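Local coordinates for protein endoglucanase (Bacillus akibai, PDB 1UWW) that hydrolyses internal beta-1,4-glucosidic linkages of cellulose, the part here being its family 28 carbohydrate-binding module, which is specific for non-crystalline cellulose, at residues V8-P12 against K39-I44; L53-Y59 against A71-D75; T125-N129 against H144-K148. All blocks are in the same frame, centred on the assembly; numbering follows the deposited sequence.

Interaction 1 (V8-P12 against K39-I44)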
ATOM      1  N   VAL A   8     -18.547  23.469  -9.309  1.00 37.08           N
ATOM      2  CA  VAL A   8     -17.926  22.622 -10.366  1.00 36.87           C
ATOM      3  C   VAL A   8     -18.997  21.752 -11.021  1.00 35.93           C
ATOM      4  O   VAL A   8     -19.874  21.211 -10.342  1.00 36.85           O
ATOM      5  CB  VAL A   8     -16.756  21.788  -9.772  1.00 37.10           C
ATOM      6  CG1 VAL A   8     -16.563  20.437 -10.480  1.00 36.41           C
ATOM      7  CG2 VAL A   8     -15.463  22.601  -9.810  1.00 38.02           C
ATOM      8  N   VAL A   9     -18.901  21.634 -12.345  1.00 35.11           N
ATOM      9  CA  VAL A   9     -19.848  20.876 -13.165  1.00 33.99           C
ATOM     10  C   VAL A   9     -19.228  19.578 -13.728  1.00 31.78           C
ATOM     11  O   VAL A   9     -18.290  19.583 -14.527  1.00 32.83           O
ATOM     12  CB  VAL A   9     -20.406  21.721 -14.334  1.00 34.71           C
ATOM     13  CG1 VAL A   9     -21.300  20.859 -15.256  1.00 35.19           C
ATOM     14  CG2 VAL A   9     -21.163  22.949 -13.794  1.00 35.87           C
ATOM     15  N   HIS A  10     -19.806  18.475 -13.307  1.00 29.10           N
ATOM     16  CA  HIS A  10     -19.411  17.168 -13.806  1.00 27.30           C
ATOM     17  C   HIS A  10     -20.283  16.784 -14.971  1.00 26.53           C
ATOM     18  O   HIS A  10     -21.357  17.346 -15.167  1.00 26.90           O
ATOM     19  CB  HIS A  10     -19.585  16.160 -12.701  1.00 27.08           C
ATOM     20  CG  HIS A  10     -18.883  16.542 -11.446  1.00 25.26           C
ATOM     21  ND1 HIS A  10     -17.509  16.555 -11.336  1.00 24.09           N
ATOM     22  CD2 HIS A  10     -19.359  16.978 -10.254  1.00 28.19           C
ATOM     23  CE1 HIS A  10     -17.171  16.918 -10.112  1.00 24.78           C
ATOM     24  NE2 HIS A  10     -18.275  17.195  -9.441  1.00 27.52           N
ATOM     25  N   ASP A  11     -19.842  15.811 -15.750  1.00 25.08           N
ATOM     26  CA  ASP A  11     -20.736  15.123 -16.666  1.00 24.76           C
ATOM     27  C   ASP A  11     -21.843  14.383 -15.869  1.00 24.34           C
ATOM     28  O   ASP A  11     -21.733  14.179 -14.657  1.00 23.39           O
ATOM     29  CB  ASP A  11     -19.957  14.138 -17.544  1.00 25.48           C
ATOM     30  CG  ASP A  11     -19.360  14.784 -18.777  1.00 25.25           C
ATOM     31  OD1 ASP A  11     -19.561  16.000 -19.037  1.00 29.91           O
ATOM     32  OD2 ASP A  11     -18.659  14.159 -19.591  1.00 24.70           O
ATOM     33  N   PRO A  12     -22.933  13.992 -16.532  1.00 24.54           N
ATOM     34  CA  PRO A  12     -24.055  13.357 -15.829  1.00 24.88           C
ATOM     35  C   PRO A  12     -23.615  12.118 -15.019  1.00 24.27           C
ATOM     36  O   PRO A  12     -22.797  11.338 -15.529  1.00 23.32           O
ATOM     37  CB  PRO A  12     -25.003  12.978 -16.970  1.00 25.36           C
ATOM     38  CG  PRO A  12     -24.690  13.934 -18.051  1.00 25.62           C
ATOM     39  CD  PRO A  12     -23.199  14.130 -17.983  1.00 25.20           C
ATOM     40  N   LYS A  39     -11.615  17.503  -6.070  1.00 23.78           N
ATOM     41  CA  LYS A  39     -13.023  17.496  -6.405  1.00 24.78           C
ATOM     42  C   LYS A  39     -13.299  18.248  -7.710  1.00 25.03           C
ATOM     43  O   LYS A  39     -14.417  18.725  -7.928  1.00 26.89           O
ATOM     44  CB  LYS A  39     -13.844  17.997  -5.211  1.00 25.33           C
ATOM     45  CG  LYS A  39     -13.807  16.999  -4.034  1.00 27.85           C
ATOM     46  CD  LYS A  39     -14.940  17.166  -3.077  1.00 31.38           C
ATOM     47  CE  LYS A  39     -14.767  16.296  -1.838  1.00 32.29           C
ATOM     48  NZ  LYS A  39     -15.538  16.815  -0.665  1.00 35.26           N
ATOM     49  N   THR A  40     -12.287  18.231  -8.585  1.00 25.10           N
ATOM     50  CA  THR A  40     -12.319  18.833  -9.928  1.00 25.20           C
ATOM     51  C   THR A  40     -13.350  18.136 -10.848  1.00 23.38           C
ATOM     52  O   THR A  40     -13.814  17.039 -10.567  1.00 22.52           O
ATOM     53  CB  THR A  40     -10.859  18.805 -10.606  1.00 23.55           C
ATOM     54  OG1 THR A  40     -10.367  17.456 -10.753  1.00 28.57           O
ATOM     55  CG2 THR A  40      -9.784  19.496  -9.774  1.00 26.96           C
ATOM     56  N   ALA A  41     -13.696  18.757 -11.967  1.00 22.70           N
ATOM     57  CA  ALA A  41     -14.669  18.198 -12.900  1.00 21.80           C
ATOM     58  C   ALA A  41     -14.309  16.760 -13.341  1.00 20.14           C
ATOM     59  O   ALA A  41     -13.202  16.497 -13.830  1.00 20.02           O
ATOM     60  CB  ALA A  41     -14.772  19.086 -14.129  1.00 22.30           C
ATOM     61  N   LEU A  42     -15.277  15.872 -13.166  1.00 19.67           N
ATOM     62  CA  LEU A  42     -15.214  14.489 -13.640  1.00 20.07           C
ATOM     63  C   LEU A  42     -16.014  14.432 -14.927  1.00 20.49           C
ATOM     64  O   LEU A  42     -17.235  14.645 -14.917  1.00 20.88           O
ATOM     65  CB  LEU A  42     -15.846  13.538 -12.636  1.00 20.95           C
ATOM     66  CG  LEU A  42     -15.047  13.128 -11.420  1.00 21.81           C
ATOM     67  CD1 LEU A  42     -15.939  12.511 -10.348  1.00 21.92           C
ATOM     68  CD2 LEU A  42     -13.963  12.147 -11.819  1.00 21.66           C
ATOM     69  N   THR A  43     -15.338  14.180 -16.028  1.00 19.30           N
ATOM     70  CA  THR A  43     -15.975  14.128 -17.344  1.00 20.21           C
ATOM     71  C   THR A  43     -15.621  12.846 -18.079  1.00 20.80           C
ATOM     72  O   THR A  43     -14.738  12.085 -17.667  1.00 22.03           O
ATOM     73  CB  THR A  43     -15.589  15.346 -18.202  1.00 20.89           C
ATOM     74  OG1 THR A  43     -14.182  15.349 -18.413  1.00 22.70           O
ATOM     75  CG2 THR A  43     -15.953  16.666 -17.497  1.00 22.75           C
ATOM     76  N   ILE A  44     -16.321  12.586 -19.162  1.00 20.81           N
ATOM     77  CA  ILE A  44     -16.033  11.434 -19.977  1.00 20.52           C
ATOM     78  C   ILE A  44     -15.191  11.888 -21.175  1.00 21.19           C
ATOM     79  O   ILE A  44     -15.609  12.768 -21.936  1.00 21.95           O
ATOM     80  CB  ILE A  44     -17.346  10.754 -20.443  1.00 20.56           C
ATOM     81  CG1 ILE A  44     -18.246  10.338 -19.257  1.00 20.28           C
ATOM     82  CG2 ILE A  44     -17.005   9.540 -21.323  1.00 21.02           C
ATOM     83  CD1 ILE A  44     -17.540   9.611 -18.142  1.00 20.99           C
TER
HETATM   84  O   HOH W   1     -17.108  18.324  -7.149  1.00 33.89           O
HETATM   85  O   HOH W   2     -17.443  14.754 -21.859  1.00 32.92           O

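Interaction 2 (L53-Y59 against A71-D75)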
ATOM      1  N   LEU A  53     -13.695   7.658 -17.765  1.00 16.66           N
ATOM      2  CA  LEU A  53     -13.902   8.630 -16.690  1.00 17.58           C
ATOM      3  C   LEU A  53     -12.581   9.402 -16.510  1.00 17.77           C
ATOM      4  O   LEU A  53     -11.528   8.794 -16.392  1.00 18.36           O
ATOM      5  CB  LEU A  53     -14.242   7.894 -15.409  1.00 17.40           C
ATOM      6  CG  LEU A  53     -14.566   8.751 -14.185  1.00 18.41           C
ATOM      7  CD1 LEU A  53     -15.853   9.521 -14.379  1.00 19.00           C
ATOM      8  CD2 LEU A  53     -14.624   7.888 -12.936  1.00 18.94           C
ATOM      9  N   SER A  54     -12.628  10.731 -16.437  1.00 18.03           N
ATOM     10  CA  SER A  54     -11.418  11.561 -16.470  1.00 18.00           C
ATOM     11  C   SER A  54     -11.489  12.783 -15.573  1.00 17.23           C
ATOM     12  O   SER A  54     -12.559  13.343 -15.356  1.00 17.90           O
ATOM     13  CB  SER A  54     -11.140  11.944 -17.935  1.00 18.95           C
ATOM     14  OG  SER A  54      -9.905  12.582 -18.121  1.00 18.12           O
ATOM     15  N   TRP A  55     -10.337  13.152 -15.029  1.00 17.76           N
ATOM     16  CA  TRP A  55     -10.189  14.423 -14.313  1.00 17.07           C
ATOM     17  C   TRP A  55      -8.746  14.867 -14.487  1.00 17.50           C
ATOM     18  O   TRP A  55      -7.885  14.092 -14.859  1.00 17.18           O
ATOM     19  CB  TRP A  55     -10.610  14.286 -12.840  1.00 17.67           C
ATOM     20  CG  TRP A  55      -9.740  13.395 -12.010  1.00 17.86           C
ATOM     21  CD1 TRP A  55      -8.748  13.798 -11.166  1.00 18.43           C
ATOM     22  CD2 TRP A  55      -9.793  11.952 -11.905  1.00 17.79           C
ATOM     23  NE1 TRP A  55      -8.168  12.703 -10.570  1.00 17.37           N
ATOM     24  CE2 TRP A  55      -8.798  11.563 -10.992  1.00 18.57           C
ATOM     25  CE3 TRP A  55     -10.569  10.957 -12.507  1.00 17.74           C
ATOM     26  CZ2 TRP A  55      -8.577  10.223 -10.643  1.00 17.62           C
ATOM     27  CZ3 TRP A  55     -10.330   9.620 -12.164  1.00 17.02           C
ATOM     28  CH2 TRP A  55      -9.347   9.280 -11.249  1.00 17.77           C
ATOM     29  N   GLU A  56      -8.465  16.121 -14.164  1.00 18.54           N
ATOM     30  CA  GLU A  56      -7.105  16.623 -14.147  1.00 20.26           C
ATOM     31  C   GLU A  56      -6.806  17.316 -12.829  1.00 19.85           C
ATOM     32  O   GLU A  56      -7.686  17.861 -12.176  1.00 22.30           O
ATOM     33  CB  GLU A  56      -6.760  17.470 -15.365  1.00 23.77           C
ATOM     34  CG  GLU A  56      -7.562  18.679 -15.662  1.00 27.87           C
ATOM     35  CD  GLU A  56      -6.975  19.434 -16.880  1.00 31.38           C
ATOM     36  OE1 GLU A  56      -6.259  18.834 -17.745  1.00 34.00           O
ATOM     37  OE2 GLU A  56      -7.221  20.627 -16.972  1.00 35.64           O
ATOM     38  N   PHE A  57      -5.559  17.233 -12.432  1.00 19.14           N
ATOM     39  CA  PHE A  57      -5.124  17.762 -11.146  1.00 18.93           C
ATOM     40  C   PHE A  57      -3.611  17.697 -11.086  1.00 19.52           C
ATOM     41  O   PHE A  57      -2.967  17.082 -11.908  1.00 17.96           O
ATOM     42  CB  PHE A  57      -5.720  16.954  -9.973  1.00 19.65           C
ATOM     43  CG  PHE A  57      -5.043  15.619  -9.759  1.00 19.93           C
ATOM     44  CD1 PHE A  57      -5.242  14.546 -10.636  1.00 20.94           C
ATOM     45  CD2 PHE A  57      -4.124  15.449  -8.730  1.00 21.33           C
ATOM     46  CE1 PHE A  57      -4.575  13.353 -10.437  1.00 22.16           C
ATOM     47  CE2 PHE A  57      -3.457  14.264  -8.588  1.00 22.21           C
ATOM     48  CZ  PHE A  57      -3.691  13.235  -9.433  1.00 20.63           C
ATOM     49  N   GLY A  58      -3.043  18.350 -10.076  1.00 19.51           N
ATOM     50  CA  GLY A  58      -1.667  18.124  -9.705  1.00 19.80           C
ATOM     51  C   GLY A  58      -1.527  18.099  -8.208  1.00 18.75           C
ATOM     52  O   GLY A  58      -2.183  18.879  -7.533  1.00 20.46           O
ATOM     53  N   TYR A  59      -0.639  17.261  -7.707  1.00 18.98           N
ATOM     54  CA  TYR A  59      -0.333  17.259  -6.288  1.00 19.37           C
ATOM     55  C   TYR A  59       0.437  18.517  -5.867  1.00 20.92           C
ATOM     56  O   TYR A  59       1.213  19.054  -6.652  1.00 20.75           O
ATOM     57  CB  TYR A  59       0.494  16.032  -5.920  1.00 19.48           C
ATOM     58  CG  TYR A  59      -0.198  14.674  -6.105  1.00 18.74           C
ATOM     59  CD1 TYR A  59      -1.315  14.317  -5.352  1.00 18.71           C
ATOM     60  CD2 TYR A  59       0.279  13.756  -7.002  1.00 19.78           C
ATOM     61  CE1 TYR A  59      -1.910  13.050  -5.510  1.00 18.58           C
ATOM     62  CE2 TYR A  59      -0.308  12.508  -7.149  1.00 18.77           C
ATOM     63  CZ  TYR A  59      -1.386  12.170  -6.403  1.00 18.74           C
ATOM     64  OH  TYR A  59      -1.965  10.926  -6.582  1.00 19.36           O
ATOM     65  N   ALA A  71      -5.128  13.046  -1.941  1.00 19.11           N
ATOM     66  CA  ALA A  71      -5.418  11.981  -2.909  1.00 19.63           C
ATOM     67  C   ALA A  71      -6.786  12.131  -3.505  1.00 18.34           C
ATOM     68  O   ALA A  71      -7.766  12.182  -2.755  1.00 18.83           O
ATOM     69  CB  ALA A  71      -5.341  10.647  -2.227  1.00 18.77           C
ATOM     70  N   PRO A  72      -6.903  12.111  -4.837  1.00 17.60           N
ATOM     71  CA  PRO A  72      -8.214  11.827  -5.431  1.00 18.04           C
ATOM     72  C   PRO A  72      -8.793  10.525  -4.865  1.00 18.15           C
ATOM     73  O   PRO A  72      -8.064   9.526  -4.753  1.00 16.86           O
ATOM     74  CB  PRO A  72      -7.911  11.665  -6.921  1.00 18.55           C
ATOM     75  CG  PRO A  72      -6.636  12.474  -7.155  1.00 19.03           C
ATOM     76  CD  PRO A  72      -5.862  12.326  -5.848  1.00 18.34           C
ATOM     77  N   ARG A  73     -10.075  10.521  -4.571  1.00 17.42           N
ATOM     78  CA  ARG A  73     -10.764   9.369  -4.024  1.00 18.31           C
ATOM     79  C   ARG A  73     -12.077   9.230  -4.759  1.00 17.61           C
ATOM     80  O   ARG A  73     -13.027   9.956  -4.520  1.00 18.58           O
ATOM     81  CB  ARG A  73     -11.026   9.538  -2.538  1.00 19.42           C
ATOM     82  CG  ARG A  73      -9.881   9.543  -1.595  1.00 25.23           C
ATOM     83  CD  ARG A  73     -10.337   9.192  -0.186  1.00 26.49           C
ATOM     84  NE  ARG A  73      -9.493   9.692   0.882  1.00 33.37           N
ATOM     85  CZ  ARG A  73      -9.558   9.217   2.132  1.00 32.57           C
ATOM     86  NH1 ARG A  73     -10.440   8.267   2.439  1.00 34.98           N
ATOM     87  NH2 ARG A  73      -8.754   9.695   3.065  1.00 37.30           N
ATOM     88  N   LEU A  74     -12.121   8.271  -5.663  1.00 17.70           N
ATOM     89  CA  LEU A  74     -13.361   7.926  -6.362  1.00 17.61           C
ATOM     90  C   LEU A  74     -14.220   7.046  -5.478  1.00 18.79           C
ATOM     91  O   LEU A  74     -13.709   6.321  -4.637  1.00 18.55           O
ATOM     92  CB  LEU A  74     -13.076   7.158  -7.641  1.00 18.59           C
ATOM     93  CG  LEU A  74     -12.370   7.898  -8.751  1.00 17.89           C
ATOM     94  CD1 LEU A  74     -12.115   6.946  -9.912  1.00 19.22           C
ATOM     95  CD2 LEU A  74     -13.230   9.032  -9.256  1.00 19.89           C
ATOM     96  N   ASP A  75     -15.519   7.089  -5.680  1.00 17.90           N
ATOM     97  CA  ASP A  75     -16.487   6.352  -4.882  1.00 18.61           C
ATOM     98  C   ASP A  75     -17.582   5.834  -5.805  1.00 18.12           C
ATOM     99  O   ASP A  75     -18.050   6.536  -6.694  1.00 19.45           O
ATOM    100  CB  ASP A  75     -17.022   7.302  -3.796  1.00 19.12           C
ATOM    101  CG  ASP A  75     -17.673   6.632  -2.635  1.00 22.69           C
ATOM    102  OD1 ASP A  75     -17.646   5.391  -2.513  1.00 22.76           O
ATOM    103  OD2 ASP A  75     -18.275   7.351  -1.783  1.00 25.67           O
TER

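Interaction 3 (T125-N129 against H144-K148). With CA (calcium ion), chain E.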
ATOM      1  N   THR A 125      -1.125  -2.753  -2.265  1.00 21.01           N
ATOM      2  CA  THR A 125      -1.136  -1.503  -3.000  1.00 21.16           C
ATOM      3  C   THR A 125      -0.623  -1.680  -4.434  1.00 21.20           C
ATOM      4  O   THR A 125       0.333  -2.437  -4.633  1.00 22.43           O
ATOM      5  CB  THR A 125      -0.225  -0.588  -2.224  1.00 21.00           C
ATOM      6  OG1 THR A 125      -0.739  -0.467  -0.888  1.00 21.22           O
ATOM      7  CG2 THR A 125      -0.209   0.818  -2.818  1.00 22.41           C
ATOM      8  N   TYR A 126      -1.247  -1.019  -5.413  1.00 20.14           N
ATOM      9  CA  TYR A 126      -0.774  -0.962  -6.794  1.00 19.31           C
ATOM     10  C   TYR A 126      -0.015   0.347  -6.973  1.00 18.93           C
ATOM     11  O   TYR A 126      -0.581   1.424  -6.839  1.00 20.03           O
ATOM     12  CB  TYR A 126      -1.938  -1.037  -7.806  1.00 20.63           C
ATOM     13  CG  TYR A 126      -1.469  -1.138  -9.235  1.00 20.83           C
ATOM     14  CD1 TYR A 126      -1.098  -0.007  -9.941  1.00 22.80           C
ATOM     15  CD2 TYR A 126      -1.309  -2.384  -9.845  1.00 22.45           C
ATOM     16  CE1 TYR A 126      -0.632  -0.084 -11.228  1.00 23.93           C
ATOM     17  CE2 TYR A 126      -0.827  -2.485 -11.145  1.00 23.08           C
ATOM     18  CZ  TYR A 126      -0.496  -1.303 -11.838  1.00 23.66           C
ATOM     19  OH  TYR A 126      -0.013  -1.326 -13.129  1.00 30.27           O
ATOM     20  N   THR A 127       1.245   0.278  -7.339  1.00 18.58           N
ATOM     21  CA  THR A 127       2.118   1.437  -7.347  1.00 18.86           C
ATOM     22  C   THR A 127       2.594   1.735  -8.772  1.00 19.41           C
ATOM     23  O   THR A 127       3.059   0.823  -9.487  1.00 21.40           O
ATOM     24  CB  THR A 127       3.302   1.195  -6.392  1.00 20.09           C
ATOM     25  OG1 THR A 127       2.815   1.006  -5.064  1.00 21.90           O
ATOM     26  CG2 THR A 127       4.256   2.399  -6.355  1.00 20.07           C
ATOM     27  N   ILE A 128       2.475   2.996  -9.171  1.00 18.80           N
ATOM     28  CA  ILE A 128       3.005   3.501 -10.424  1.00 19.31           C
ATOM     29  C   ILE A 128       4.207   4.370 -10.118  1.00 18.99           C
ATOM     30  O   ILE A 128       4.104   5.318  -9.346  1.00 19.09           O
ATOM     31  CB  ILE A 128       1.934   4.350 -11.123  1.00 19.69           C
ATOM     32  CG1 ILE A 128       0.792   3.427 -11.553  1.00 21.15           C
ATOM     33  CG2 ILE A 128       2.522   5.080 -12.326  1.00 20.99           C
ATOM     34  CD1 ILE A 128      -0.341   4.098 -12.163  1.00 21.97           C
ATOM     35  N   ASN A 129       5.334   4.056 -10.724  1.00 18.28           N
ATOM     36  CA  ASN A 129       6.597   4.733 -10.450  1.00 18.24           C
ATOM     37  C   ASN A 129       6.886   5.725 -11.581  1.00 18.46           C
ATOM     38  O   ASN A 129       7.131   5.330 -12.727  1.00 18.96           O
ATOM     39  CB  ASN A 129       7.702   3.685 -10.321  1.00 19.01           C
ATOM     40  CG  ASN A 129       8.975   4.246  -9.765  1.00 19.46           C
ATOM     41  OD1 ASN A 129       9.283   5.426  -9.961  1.00 20.42           O
ATOM     42  ND2 ASN A 129       9.725   3.415  -9.059  1.00 19.45           N
ATOM     43  N   HIS A 144      -0.466   3.779 -20.346  1.00 17.76           N
ATOM     44  CA  HIS A 144      -1.527   2.812 -20.034  1.00 18.07           C
ATOM     45  C   HIS A 144      -1.042   1.793 -19.029  1.00 17.69           C
ATOM     46  O   HIS A 144      -0.081   1.085 -19.270  1.00 19.27           O
ATOM     47  CB  HIS A 144      -1.961   2.116 -21.326  1.00 17.70           C
ATOM     48  CG  HIS A 144      -3.061   1.119 -21.156  1.00 17.68           C
ATOM     49  ND1 HIS A 144      -3.407   0.276 -22.193  1.00 20.47           N
ATOM     50  CD2 HIS A 144      -3.932   0.867 -20.152  1.00 19.02           C
ATOM     51  CE1 HIS A 144      -4.408  -0.501 -21.806  1.00 20.94           C
ATOM     52  NE2 HIS A 144      -4.765  -0.153 -20.579  1.00 19.86           N
ATOM     53  N   TYR A 145      -1.732   1.741 -17.895  1.00 17.18           N
ATOM     54  CA  TYR A 145      -1.499   0.744 -16.856  1.00 17.62           C
ATOM     55  C   TYR A 145      -2.723  -0.152 -16.719  1.00 18.45           C
ATOM     56  O   TYR A 145      -3.852   0.301 -16.713  1.00 18.63           O
ATOM     57  CB  TYR A 145      -1.224   1.427 -15.511  1.00 18.02           C
ATOM     58  CG  TYR A 145      -0.005   2.268 -15.551  1.00 18.90           C
ATOM     59  CD1 TYR A 145      -0.074   3.594 -15.986  1.00 20.50           C
ATOM     60  CD2 TYR A 145       1.248   1.740 -15.257  1.00 19.91           C
ATOM     61  CE1 TYR A 145       1.049   4.384 -16.088  1.00 21.56           C
ATOM     62  CE2 TYR A 145       2.397   2.546 -15.377  1.00 20.94           C
ATOM     63  CZ  TYR A 145       2.270   3.832 -15.787  1.00 21.83           C
ATOM     64  OH  TYR A 145       3.409   4.604 -15.877  1.00 26.59           O
ATOM     65  N   GLU A 146      -2.473  -1.440 -16.618  1.00 20.14           N
ATOM     66  CA  GLU A 146      -3.490  -2.445 -16.342  1.00 21.53           C
ATOM     67  C   GLU A 146      -3.552  -2.666 -14.848  1.00 20.92           C
ATOM     68  O   GLU A 146      -2.801  -3.481 -14.299  1.00 22.44           O
ATOM     69  CB  GLU A 146      -3.077  -3.734 -17.044  1.00 23.34           C
ATOM     70  CG  GLU A 146      -3.135  -3.635 -18.545  1.00 27.86           C
ATOM     71  CD  GLU A 146      -4.552  -3.706 -19.030  1.00 33.63           C
ATOM     72  OE1 GLU A 146      -5.457  -3.879 -18.173  1.00 36.91           O
ATOM     73  OE2 GLU A 146      -4.772  -3.610 -20.257  1.00 38.02           O
ATOM     74  N   VAL A 147      -4.377  -1.904 -14.161  1.00 18.98           N
ATOM     75  CA  VAL A 147      -4.457  -2.000 -12.715  1.00 18.56           C
ATOM     76  C   VAL A 147      -5.220  -3.276 -12.356  1.00 18.89           C
ATOM     77  O   VAL A 147      -6.277  -3.526 -12.889  1.00 20.06           O
ATOM     78  CB  VAL A 147      -5.083  -0.754 -12.115  1.00 18.83           C
ATOM     79  CG1 VAL A 147      -5.208  -0.868 -10.592  1.00 18.82           C
ATOM     80  CG2 VAL A 147      -4.249   0.467 -12.526  1.00 19.42           C
ATOM     81  N   LYS A 148      -4.609  -4.113 -11.527  1.00 18.91           N
ATOM     82  CA  LYS A 148      -5.203  -5.396 -11.139  1.00 19.73           C
ATOM     83  C   LYS A 148      -4.942  -5.560  -9.651  1.00 20.28           C
ATOM     84  O   LYS A 148      -3.797  -5.634  -9.249  1.00 22.27           O
ATOM     85  CB  LYS A 148      -4.577  -6.537 -11.955  1.00 21.80           C
ATOM     86  CG  LYS A 148      -5.090  -7.917 -11.699  1.00 25.38           C
ATOM     87  CD  LYS A 148      -4.509  -8.908 -12.733  1.00 30.00           C
ATOM     88  CE  LYS A 148      -5.113 -10.304 -12.675  1.00 31.99           C
ATOM     89  NZ  LYS A 148      -5.110 -10.959 -14.021  1.00 36.64           N
TER
HETATM   90 CA    CA E1194      -7.421  -3.695 -19.818  1.00 36.81          CA
HETATM   91  O   HOH W   3       5.627   4.031 -14.747  1.00 29.13           O
HETATM   92  O   HOH W   4      -6.547  -3.351 -21.457  1.00 32.56           O
HETATM   93  O   HOH W   5      -7.330  -5.883 -21.102  1.00 46.53           O
HETATM   94  O   HOH W   6      -9.636  -3.620 -20.948  1.00 36.42           O
HETATM   95  O   HOH W   7      -8.285  -3.751 -17.501  1.00 27.56           O

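Interaction 1 (V8-P12 against K39-I44)
The contact of His10 and Asp11 with Leu42 and Ile44 is a polar docking at the surface: the extended chain of 8-12 runs roughly alongside 39-44, where a loop becomes the outer strand of a sheet. Leu42 is gripped through both of its backbone polar groups. Leu42 N donates to His10 ND1 over 3.0 Å, nearly straight at 166° and in the plane of the imidazole, while Leu42 O accepts from Asp11 N, also at 3.0 Å. The other ring nitrogen, His10 NE2, lies 2.8 Å from a water that donates to Lys39 O, so the two ring nitrogens hold Leu42 directly and Lys39 through water. With CG beside its backbone N (chi1 -85°), Asp11 lays its carboxylate across Thr43, and Asp11 OD2 takes the N-H of Ile44 at 2.9 Å from above the carboxylate plane. A second water, 2.6 Å from Asp11 OD2, also donates to Ile44 O. Apolar contact is slight, with Val8 CG1 lying 4.3 Å from Ala41 CB. Leu42 in turn packs on Leu53 and Trp55 of strand 50-58 and on Trp32 of strand 30-32, and Thr43 bonds through its backbone to Ser54.

Interaction 2 (L53-Y59 against A71-D75)
Pro72 meets three aromatic side chains, each differently turned. Its CG sits over the face of Phe57, 3.9 Å from the ring centroid and 13° off the normal, a CH-pi contact made almost squarely over the centre. Against Trp55 the proline crosses at about a right angle and approaches obliquely; Pro72 CG is 3.7 Å from Trp55 NE1, and Pro72 CB lies near CZ2 of the indole. Tyr59 meets it at the other end of the pyrrolidine, where Tyr59 CE1 comes within 4.0 Å of Pro72 CD. Two of the aromatics also meet each other: Phe57 points CE2 at the middle of the Tyr59 ring face. Phe57 and Trp55 both carry CG between the backbone N and the carbonyl carbon (chi1 76° and 66°), a setting that stands the two rings up from the strand toward 71-75. Farther along, Leu74 comes from the direction opposite to Trp55 and brings Leu74 CD1 to 3.9 Å from Trp55 CH2 on the benzene part of the indole. Leu53 completes the row by reaching tip to tip with Leu74, Leu53 CD2 to Leu74 CD1 at 4.0 Å. The backbones stay well apart, so the join is made by side chains meeting across the gap between the sheets, as in the core of a beta-sandwich. Strand 50-58 belongs to one sheet and strand 73-77 to the other. Around them Trp32 of strand 30-32 and Phe170 of strand 165-173 each meet Trp55 edge-to-face, and Leu53 and Trp55 pair through their backbones with Val183 and Val181 of strand 180-189.

Interaction 3 (T125-N129 against H144-K148)
Two tyrosines, Tyr126 and Tyr145, close the gap between strands of facing sheets, each offering a ring face to an aliphatic residue of the other strand. The strands run near-antiparallel: the axes of 126-129 and 144-148 come within 8.3 Å, their N-to-C directions 158° apart. Tightest is the apolar side. Ile128 lies over the Tyr145 ring, its CD1 4.0 Å from the centroid and displaced toward the rim, while Ile128 CG2 reaches the phenol end, 3.7 Å from Tyr145 CZ. Tyr126 instead receives the backbone CA of Val147, 4.2 Å from its ring centroid, with Val147 CG2 over the same ring, 3.9 Å from Tyr126 CE1. CG of Tyr126 is anti to the backbone N (chi1 -173°), which carries the ring over to Val147 and leaves OH beside CB of Tyr145. The two tyrosine side chains cross at about a right angle. Phe93 of strand 88-97 packs against both Ile128 and Val147.

At the water-bridged end, a water donates to Asn129 O and lies 2.6 Å from Tyr145 OH, in the plane of the phenol ring; the Asn129 amide pairs with Asn129 of the second subunit. The solvent side belongs to Glu146 and Lys148. Glu146 turns its CB away from the other strand, and its bent chain places both carboxylate oxygens on a calcium ion, Glu146 OE1 at 2.6 Å. Lys148 makes a cation-pi contact with Tyr88.

The chemistry thus divides by strand face: inward residues unite the sheets through CH-pi and aliphatic contact, whereas the outward carboxylate, bidentate on a calcium ion that also carries four waters and Asp92, ties strand 142-150 to strand 88-97.

In the fold
The three contacts illustrate how chemistry follows depth in a beta-sandwich. Interaction 2 is buried and joins the two sheets by apolar and aromatic side chains alone; interaction 3 joins the same two sheets on the far side of the module's centre from interaction 1, but is only partly buried and mixes ring-face packing with water and calcium. Interaction 1 lies at the surface, fixing the N-terminal chain to a sheet edge by directed bonds from imidazole, carboxylate and backbone. Interactions 1 and 2 touch directly, with Thr40 OG1 hydrogen-bonded to the backbone O of Glu56. Interaction 3 stands apart, about 15 Å between centres from interaction 2.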